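Local coordinates for Pvc2 (Photorhabdus asymbiotica subsp. asymbiotica, PDB 6J0B), which probably forms the contractile sheath around the inner tube of an extracellular, phage-tail-like injection system, at residues A[158-170]-A[197-209]. Numbering follows the deposited sequence.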
ATOM      1  N   TYR A 158     -64.429  -7.620 -20.543  1.00 56.60           N
ATOM      2  CA  TYR A 158     -65.295  -6.993 -21.539  1.00 56.60           C
ATOM      3  C   TYR A 158     -64.663  -6.799 -22.920  1.00 56.60           C
ATOM      4  O   TYR A 158     -65.153  -7.426 -23.867  1.00 56.60           O
ATOM      5  CB  TYR A 158     -65.864  -5.665 -21.011  1.00 56.60           C
ATOM      6  CG  TYR A 158     -66.361  -4.723 -22.087  1.00 56.60           C
ATOM      7  CD1 TYR A 158     -67.436  -5.057 -22.908  1.00 56.60           C
ATOM      8  CD2 TYR A 158     -65.763  -3.486 -22.266  1.00 56.60           C
ATOM      9  CE1 TYR A 158     -67.859  -4.209 -23.893  1.00 56.60           C
ATOM     10  CE2 TYR A 158     -66.200  -2.620 -23.237  1.00 56.60           C
ATOM     11  CZ  TYR A 158     -67.250  -2.985 -24.042  1.00 56.60           C
ATOM     12  OH  TYR A 158     -67.685  -2.121 -25.012  1.00 56.60           O
ATOM     13  N   PRO A 159     -63.633  -5.965 -23.124  1.00 54.61           N
ATOM     14  CA  PRO A 159     -63.381  -5.486 -24.492  1.00 54.61           C
ATOM     15  C   PRO A 159     -62.653  -6.525 -25.333  1.00 54.61           C
ATOM     16  O   PRO A 159     -61.619  -7.062 -24.929  1.00 54.61           O
ATOM     17  CB  PRO A 159     -62.522  -4.232 -24.284  1.00 54.61           C
ATOM     18  CG  PRO A 159     -62.233  -4.173 -22.819  1.00 54.61           C
ATOM     19  CD  PRO A 159     -62.550  -5.503 -22.239  1.00 54.61           C
ATOM     20  N   TRP A 160     -63.224  -6.827 -26.495  1.00 57.51           N
ATOM     21  CA  TRP A 160     -62.581  -7.718 -27.447  1.00 57.51           C
ATOM     22  C   TRP A 160     -61.322  -7.056 -27.979  1.00 57.51           C
ATOM     23  O   TRP A 160     -61.391  -6.005 -28.612  1.00 57.51           O
ATOM     24  CB  TRP A 160     -63.535  -8.049 -28.588  1.00 57.51           C
ATOM     25  CG  TRP A 160     -64.510  -9.119 -28.250  1.00 57.51           C
ATOM     26  CD1 TRP A 160     -65.366  -9.140 -27.195  1.00 57.51           C
ATOM     27  CD2 TRP A 160     -64.739 -10.328 -28.978  1.00 57.51           C
ATOM     28  NE1 TRP A 160     -66.111 -10.289 -27.212  1.00 57.51           N
ATOM     29  CE2 TRP A 160     -65.745 -11.037 -28.299  1.00 57.51           C
ATOM     30  CE3 TRP A 160     -64.190 -10.880 -30.137  1.00 57.51           C
ATOM     31  CZ2 TRP A 160     -66.214 -12.269 -28.740  1.00 57.51           C
ATOM     32  CZ3 TRP A 160     -64.655 -12.103 -30.572  1.00 57.51           C
ATOM     33  CH2 TRP A 160     -65.658 -12.784 -29.877  1.00 57.51           C
ATOM     34  N   LEU A 161     -60.173  -7.657 -27.706  1.00 55.60           N
ATOM     35  CA  LEU A 161     -58.913  -7.035 -28.067  1.00 55.60           C
ATOM     36  C   LEU A 161     -58.677  -7.097 -29.569  1.00 55.60           C
ATOM     37  O   LEU A 161     -59.217  -7.953 -30.273  1.00 55.60           O
ATOM     38  CB  LEU A 161     -57.773  -7.710 -27.323  1.00 55.60           C
ATOM     39  CG  LEU A 161     -57.869  -7.380 -25.843  1.00 55.60           C
ATOM     40  CD1 LEU A 161     -57.804  -8.631 -25.029  1.00 55.60           C
ATOM     41  CD2 LEU A 161     -56.757  -6.442 -25.472  1.00 55.60           C
ATOM     42  N   LYS A 162     -57.879  -6.159 -30.064  1.00 57.51           N
ATOM     43  CA  LYS A 162     -57.519  -6.116 -31.469  1.00 57.51           C
ATOM     44  C   LYS A 162     -56.005  -6.072 -31.593  1.00 57.51           C
ATOM     45  O   LYS A 162     -55.298  -5.643 -30.678  1.00 57.51           O
ATOM     46  CB  LYS A 162     -58.158  -4.916 -32.185  1.00 57.51           C
ATOM     47  CG  LYS A 162     -57.473  -3.590 -31.935  1.00 57.51           C
ATOM     48  CD  LYS A 162     -58.316  -2.426 -32.404  1.00 57.51           C
ATOM     49  CE  LYS A 162     -57.630  -1.109 -32.099  1.00 57.51           C
ATOM     50  NZ  LYS A 162     -58.542   0.046 -32.301  1.00 57.51           N
ATOM     51  N   ALA A 163     -55.512  -6.551 -32.730  1.00 59.40           N
ATOM     52  CA  ALA A 163     -54.084  -6.635 -32.978  1.00 59.40           C
ATOM     53  C   ALA A 163     -53.813  -6.283 -34.429  1.00 59.40           C
ATOM     54  O   ALA A 163     -54.710  -6.316 -35.275  1.00 59.40           O
ATOM     55  CB  ALA A 163     -53.539  -8.031 -32.658  1.00 59.40           C
ATOM     56  N   ASP A 164     -52.557  -5.938 -34.714  1.00 60.13           N
ATOM     57  CA  ASP A 164     -52.188  -5.589 -36.079  1.00 60.13           C
ATOM     58  C   ASP A 164     -52.040  -6.819 -36.964  1.00 60.13           C
ATOM     59  O   ASP A 164     -52.262  -6.735 -38.176  1.00 60.13           O
ATOM     60  CB  ASP A 164     -50.896  -4.773 -36.084  1.00 60.13           C
ATOM     61  CG  ASP A 164     -49.791  -5.422 -35.277  1.00 60.13           C
ATOM     62  OD1 ASP A 164     -50.063  -6.421 -34.579  1.00 60.13           O
ATOM     63  OD2 ASP A 164     -48.644  -4.930 -35.340  1.00 60.13           O
ATOM     64  N   TRP A 165     -51.672  -7.962 -36.385  1.00 58.92           N
ATOM     65  CA  TRP A 165     -51.574  -9.185 -37.171  1.00 58.92           C
ATOM     66  C   TRP A 165     -52.940  -9.814 -37.406  1.00 58.92           C
ATOM     67  O   TRP A 165     -53.177 -10.411 -38.460  1.00 58.92           O
ATOM     68  CB  TRP A 165     -50.634 -10.182 -36.492  1.00 58.92           C
ATOM     69  CG  TRP A 165     -50.775 -10.278 -35.002  1.00 58.92           C
ATOM     70  CD1 TRP A 165     -50.097  -9.555 -34.068  1.00 58.92           C
ATOM     71  CD2 TRP A 165     -51.628 -11.170 -34.274  1.00 58.92           C
ATOM     72  NE1 TRP A 165     -50.481  -9.929 -32.806  1.00 58.92           N
ATOM     73  CE2 TRP A 165     -51.419 -10.922 -32.906  1.00 58.92           C
ATOM     74  CE3 TRP A 165     -52.549 -12.151 -34.647  1.00 58.92           C
ATOM     75  CZ2 TRP A 165     -52.098 -11.616 -31.911  1.00 58.92           C
ATOM     76  CZ3 TRP A 165     -53.222 -12.838 -33.659  1.00 58.92           C
ATOM     77  CH2 TRP A 165     -52.990 -12.569 -32.308  1.00 58.92           C
ATOM     78  N   ALA A 166     -53.849  -9.685 -36.446  1.00 62.49           N
ATOM     79  CA  ALA A 166     -55.180 -10.258 -36.579  1.00 62.49           C
ATOM     80  C   ALA A 166     -56.077  -9.320 -37.372  1.00 62.49           C
ATOM     81  O   ALA A 166     -56.128  -8.118 -37.100  1.00 62.49           O
ATOM     82  CB  ALA A 166     -55.787 -10.525 -35.204  1.00 62.49           C
ATOM     83  N   ASN A 167     -56.786  -9.874 -38.352  1.00 65.86           N
ATOM     84  CA  ASN A 167     -57.728  -9.076 -39.127  1.00 65.86           C
ATOM     85  C   ASN A 167     -58.986  -8.790 -38.320  1.00 65.86           C
ATOM     86  O   ASN A 167     -59.446  -7.644 -38.250  1.00 65.86           O
ATOM     87  CB  ASN A 167     -58.073  -9.804 -40.426  1.00 65.86           C
ATOM     88  CG  ASN A 167     -58.766  -8.911 -41.427  1.00 65.86           C
ATOM     89  OD1 ASN A 167     -58.522  -7.707 -41.477  1.00 65.86           O
ATOM     90  ND2 ASN A 167     -59.638  -9.499 -42.236  1.00 65.86           N
ATOM     91  N   ILE A 168     -59.554  -9.825 -37.710  1.00 65.50           N
ATOM     92  CA  ILE A 168     -60.732  -9.713 -36.860  1.00 65.50           C
ATOM     93  C   ILE A 168     -60.318  -9.403 -35.429  1.00 65.50           C
ATOM     94  O   ILE A 168     -59.134  -9.474 -35.081  1.00 65.50           O
ATOM     95  CB  ILE A 168     -61.565 -11.000 -36.909  1.00 65.50           C
ATOM     96  CG1 ILE A 168     -60.716 -12.169 -36.428  1.00 65.50           C
ATOM     97  CG2 ILE A 168     -62.065 -11.252 -38.317  1.00 65.50           C
ATOM     98  CD1 ILE A 168     -61.506 -13.398 -36.178  1.00 65.50           C
ATOM     99  N   ASP A 169     -61.290  -9.048 -34.596  1.00 61.60           N
ATOM    100  CA  ASP A 169     -61.033  -8.784 -33.189  1.00 61.60           C
ATOM    101  C   ASP A 169     -60.913 -10.085 -32.409  1.00 61.60           C
ATOM    102  O   ASP A 169     -61.643 -11.048 -32.653  1.00 61.60           O
ATOM    103  CB  ASP A 169     -62.146  -7.925 -32.604  1.00 61.60           C
ATOM    104  CG  ASP A 169     -62.458  -6.731 -33.466  1.00 61.60           C
ATOM    105  OD1 ASP A 169     -61.509  -6.093 -33.970  1.00 61.60           O
ATOM    106  OD2 ASP A 169     -63.654  -6.443 -33.661  1.00 61.60           O
ATOM    107  N   ILE A 170     -59.990 -10.096 -31.456  1.00 56.13           N
ATOM    108  CA  ILE A 170     -59.660 -11.278 -30.670  1.00 56.13           C
ATOM    109  C   ILE A 170     -60.590 -11.346 -29.465  1.00 56.13           C
ATOM    110  O   ILE A 170     -60.836 -10.313 -28.825  1.00 56.13           O
ATOM    111  CB  ILE A 170     -58.181 -11.235 -30.259  1.00 56.13           C
ATOM    112  CG1 ILE A 170     -57.319 -11.266 -31.514  1.00 56.13           C
ATOM    113  CG2 ILE A 170     -57.820 -12.373 -29.324  1.00 56.13           C
ATOM    114  CD1 ILE A 170     -55.940 -10.764 -31.314  1.00 56.13           C
ATOM    115  N   ALA A 197     -49.625  -6.518 -17.676  1.00 46.73           N
ATOM    116  CA  ALA A 197     -49.608  -6.106 -19.070  1.00 46.73           C
ATOM    117  C   ALA A 197     -49.670  -7.315 -19.993  1.00 46.73           C
ATOM    118  O   ALA A 197     -49.193  -8.403 -19.663  1.00 46.73           O
ATOM    119  CB  ALA A 197     -48.356  -5.286 -19.369  1.00 46.73           C
ATOM    120  N   LEU A 198     -50.264  -7.112 -21.163  1.00 47.21           N
ATOM    121  CA  LEU A 198     -50.422  -8.171 -22.150  1.00 47.21           C
ATOM    122  C   LEU A 198     -49.196  -8.192 -23.055  1.00 47.21           C
ATOM    123  O   LEU A 198     -48.859  -7.177 -23.672  1.00 47.21           O
ATOM    124  CB  LEU A 198     -51.697  -7.962 -22.963  1.00 47.21           C
ATOM    125  CG  LEU A 198     -52.981  -7.702 -22.173  1.00 47.21           C
ATOM    126  CD1 LEU A 198     -54.155  -7.642 -23.108  1.00 47.21           C
ATOM    127  CD2 LEU A 198     -53.214  -8.762 -21.124  1.00 47.21           C
ATOM    128  N   LYS A 199     -48.535  -9.352 -23.134  1.00 47.32           N
ATOM    129  CA  LYS A 199     -47.243  -9.429 -23.811  1.00 47.32           C
ATOM    130  C   LYS A 199     -47.390  -9.368 -25.324  1.00 47.32           C
ATOM    131  O   LYS A 199     -46.502  -8.858 -26.015  1.00 47.32           O
ATOM    132  CB  LYS A 199     -46.507 -10.700 -23.396  1.00 47.32           C
ATOM    133  CG  LYS A 199     -45.510 -10.482 -22.277  1.00 47.32           C
ATOM    134  CD  LYS A 199     -45.698 -11.476 -21.146  1.00 47.32           C
ATOM    135  CE  LYS A 199     -45.237 -12.867 -21.540  1.00 47.32           C
ATOM    136  NZ  LYS A 199     -45.250 -13.800 -20.378  1.00 47.32           N
ATOM    137  N   GLY A 200     -48.494  -9.880 -25.859  1.00 49.44           N
ATOM    138  CA  GLY A 200     -48.721  -9.790 -27.284  1.00 49.44           C
ATOM    139  C   GLY A 200     -49.055  -8.376 -27.716  1.00 49.44           C
ATOM    140  O   GLY A 200     -49.321  -7.489 -26.905  1.00 49.44           O
ATOM    141  N   GLY A 201     -49.052  -8.162 -29.028  1.00 52.86           N
ATOM    142  CA  GLY A 201     -49.372  -6.852 -29.563  1.00 52.86           C
ATOM    143  C   GLY A 201     -50.851  -6.535 -29.514  1.00 52.86           C
ATOM    144  O   GLY A 201     -51.507  -6.435 -30.553  1.00 52.86           O
ATOM    145  N   LEU A 202     -51.385  -6.365 -28.310  1.00 52.92           N
ATOM    146  CA  LEU A 202     -52.809  -6.194 -28.081  1.00 52.92           C
ATOM    147  C   LEU A 202     -53.106  -4.780 -27.608  1.00 52.92           C
ATOM    148  O   LEU A 202     -52.249  -4.112 -27.025  1.00 52.92           O
ATOM    149  CB  LEU A 202     -53.325  -7.193 -27.040  1.00 52.92           C
ATOM    150  CG  LEU A 202     -53.670  -8.622 -27.459  1.00 52.92           C
ATOM    151  CD1 LEU A 202     -54.431  -8.595 -28.755  1.00 52.92           C
ATOM    152  CD2 LEU A 202     -52.450  -9.510 -27.573  1.00 52.92           C
ATOM    153  N   GLU A 203     -54.330  -4.333 -27.880  1.00 56.87           N
ATOM    154  CA  GLU A 203     -54.884  -3.102 -27.335  1.00 56.87           C
ATOM    155  C   GLU A 203     -56.396  -3.186 -27.457  1.00 56.87           C
ATOM    156  O   GLU A 203     -56.894  -3.826 -28.389  1.00 56.87           O
ATOM    157  CB  GLU A 203     -54.339  -1.857 -28.055  1.00 56.87           C
ATOM    158  CG  GLU A 203     -54.120  -1.985 -29.542  1.00 56.87           C
ATOM    159  CD  GLU A 203     -53.430  -0.760 -30.108  1.00 56.87           C
ATOM    160  OE1 GLU A 203     -53.446   0.292 -29.434  1.00 56.87           O
ATOM    161  OE2 GLU A 203     -52.862  -0.849 -31.215  1.00 56.87           O
ATOM    162  N   PRO A 204     -57.149  -2.589 -26.527  1.00 56.98           N
ATOM    163  CA  PRO A 204     -58.606  -2.770 -26.529  1.00 56.98           C
ATOM    164  C   PRO A 204     -59.274  -2.094 -27.714  1.00 56.98           C
ATOM    165  O   PRO A 204     -58.807  -1.069 -28.216  1.00 56.98           O
ATOM    166  CB  PRO A 204     -59.044  -2.124 -25.211  1.00 56.98           C
ATOM    167  CG  PRO A 204     -57.823  -2.079 -24.381  1.00 56.98           C
ATOM    168  CD  PRO A 204     -56.697  -1.880 -25.319  1.00 56.98           C
ATOM    169  N   LYS A 205     -60.376  -2.694 -28.165  1.00 58.95           N
ATOM    170  CA  LYS A 205     -61.135  -2.121 -29.271  1.00 58.95           C
ATOM    171  C   LYS A 205     -61.853  -0.852 -28.843  1.00 58.95           C
ATOM    172  O   LYS A 205     -61.962   0.100 -29.622  1.00 58.95           O
ATOM    173  CB  LYS A 205     -62.137  -3.144 -29.794  1.00 58.95           C
ATOM    174  CG  LYS A 205     -62.853  -2.769 -31.063  1.00 58.95           C
ATOM    175  CD  LYS A 205     -63.798  -3.879 -31.476  1.00 58.95           C
ATOM    176  CE  LYS A 205     -64.622  -3.479 -32.681  1.00 58.95           C
ATOM    177  NZ  LYS A 205     -65.389  -4.640 -33.216  1.00 58.95           N
ATOM    178  N   PHE A 206     -62.342  -0.819 -27.607  1.00 60.02           N
ATOM    179  CA  PHE A 206     -63.090   0.312 -27.081  1.00 60.02           C
ATOM    180  C   PHE A 206     -62.400   0.816 -25.825  1.00 60.02           C
ATOM    181  O   PHE A 206     -62.216   0.057 -24.868  1.00 60.02           O
ATOM    182  CB  PHE A 206     -64.532  -0.085 -26.775  1.00 60.02           C
ATOM    183  CG  PHE A 206     -65.242  -0.708 -27.936  1.00 60.02           C
ATOM    184  CD1 PHE A 206     -65.938  -1.893 -27.780  1.00 60.02           C
ATOM    185  CD2 PHE A 206     -65.219  -0.105 -29.182  1.00 60.02           C
ATOM    186  CE1 PHE A 206     -66.592  -2.473 -28.848  1.00 60.02           C
ATOM    187  CE2 PHE A 206     -65.873  -0.677 -30.254  1.00 60.02           C
ATOM    188  CZ  PHE A 206     -66.564  -1.862 -30.085  1.00 60.02           C
ATOM    189  N   LEU A 207     -62.009   2.087 -25.835  1.00 61.94           N
ATOM    190  CA  LEU A 207     -61.486   2.718 -24.633  1.00 61.94           C
ATOM    191  C   LEU A 207     -62.617   2.915 -23.635  1.00 61.94           C
ATOM    192  O   LEU A 207     -63.706   3.365 -23.998  1.00 61.94           O
ATOM    193  CB  LEU A 207     -60.834   4.052 -24.981  1.00 61.94           C
ATOM    194  CG  LEU A 207     -59.745   3.975 -26.051  1.00 61.94           C
ATOM    195  CD1 LEU A 207     -59.375   5.364 -26.535  1.00 61.94           C
ATOM    196  CD2 LEU A 207     -58.522   3.250 -25.520  1.00 61.94           C
ATOM    197  N   VAL A 208     -62.360   2.574 -22.379  1.00 59.49           N
ATOM    198  CA  VAL A 208     -63.394   2.485 -21.356  1.00 59.49           C
ATOM    199  C   VAL A 208     -63.160   3.579 -20.323  1.00 59.49           C
ATOM    200  O   VAL A 208     -62.083   3.653 -19.719  1.00 59.49           O
ATOM    201  CB  VAL A 208     -63.410   1.097 -20.702  1.00 59.49           C
ATOM    202  CG1 VAL A 208     -64.297   1.102 -19.494  1.00 59.49           C
ATOM    203  CG2 VAL A 208     -63.888   0.056 -21.695  1.00 59.49           C
ATOM    204  N   THR A 209     -64.168   4.427 -20.126  1.00 61.38           N
ATOM    205  CA  THR A 209     -64.109   5.451 -19.093  1.00 61.38           C
ATOM    206  C   THR A 209     -64.187   4.823 -17.708  1.00 61.38           C
ATOM    207  O   THR A 209     -64.705   3.718 -17.531  1.00 61.38           O
ATOM    208  CB  THR A 209     -65.257   6.447 -19.260  1.00 61.38           C
ATOM    209  OG1 THR A 209     -66.503   5.743 -19.249  1.00 61.38           O
ATOM    210  CG2 THR A 209     -65.141   7.183 -20.561  1.00 61.38           C
TER
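Lys162 and Glu203 are the central pair of a small two-stranded antiparallel ribbon, 161-163 against 202-204, that lies apart from the main mixed sheet of the subtilisin-like domain of this phage-tail-sheath relative. Their backbones exchange two hydrogen bonds: Lys162 N gives a nearly straight one to Glu203 O at 3.0 Å, and Glu203 N returns a more bent one to Lys162 O at 3.2 Å. Both side chains rise from the same face, which is exposed; their charged ends do not meet, Lys162 NZ staying 5.9 Å from Glu203 OE2. The other face is apolar. There Leu202 CD1 fits among Leu161 CB, Ala163 CB and Ile170 CD1; Ile170 CD1 is 3.7 Å from Leu202 CD1, the two side chains crossing at about a right angle. Leu161 CD2 and Leu198 CD1 meet tip to tip, and helix 172-186 covers both leucines through Val175 and Val179. Helix 67-77 adds Val70 against Ile170. Past the ribbon, the side chains of Phe206 and Tyr158 run across each other at about a right angle although their ring planes are only some 27° apart, with Phe206 CD1 3.3 Å from Tyr158 OH, while Val208 CG2 lies in the plane of the tyrosine ring at its edge. Tyr158 OH is held by the backbone N of Leu136, which helps fix the ring beside strand 222-228. Ile170 N bonds back to Leu161 O, closing the 161-170 loop and bringing Asp169 alongside the ribbon. Lys205, extended throughout with CG opposite its own backbone N (chi1 -171°), spans the gap to that carboxylate and crosses it at about a right angle. In the resulting salt bridge, whose modelled 2.5 Å length is doubtful at this resolution, Lys205 NZ meets Asp169 OD2 on the syn side but 34° out of the carboxylate plane.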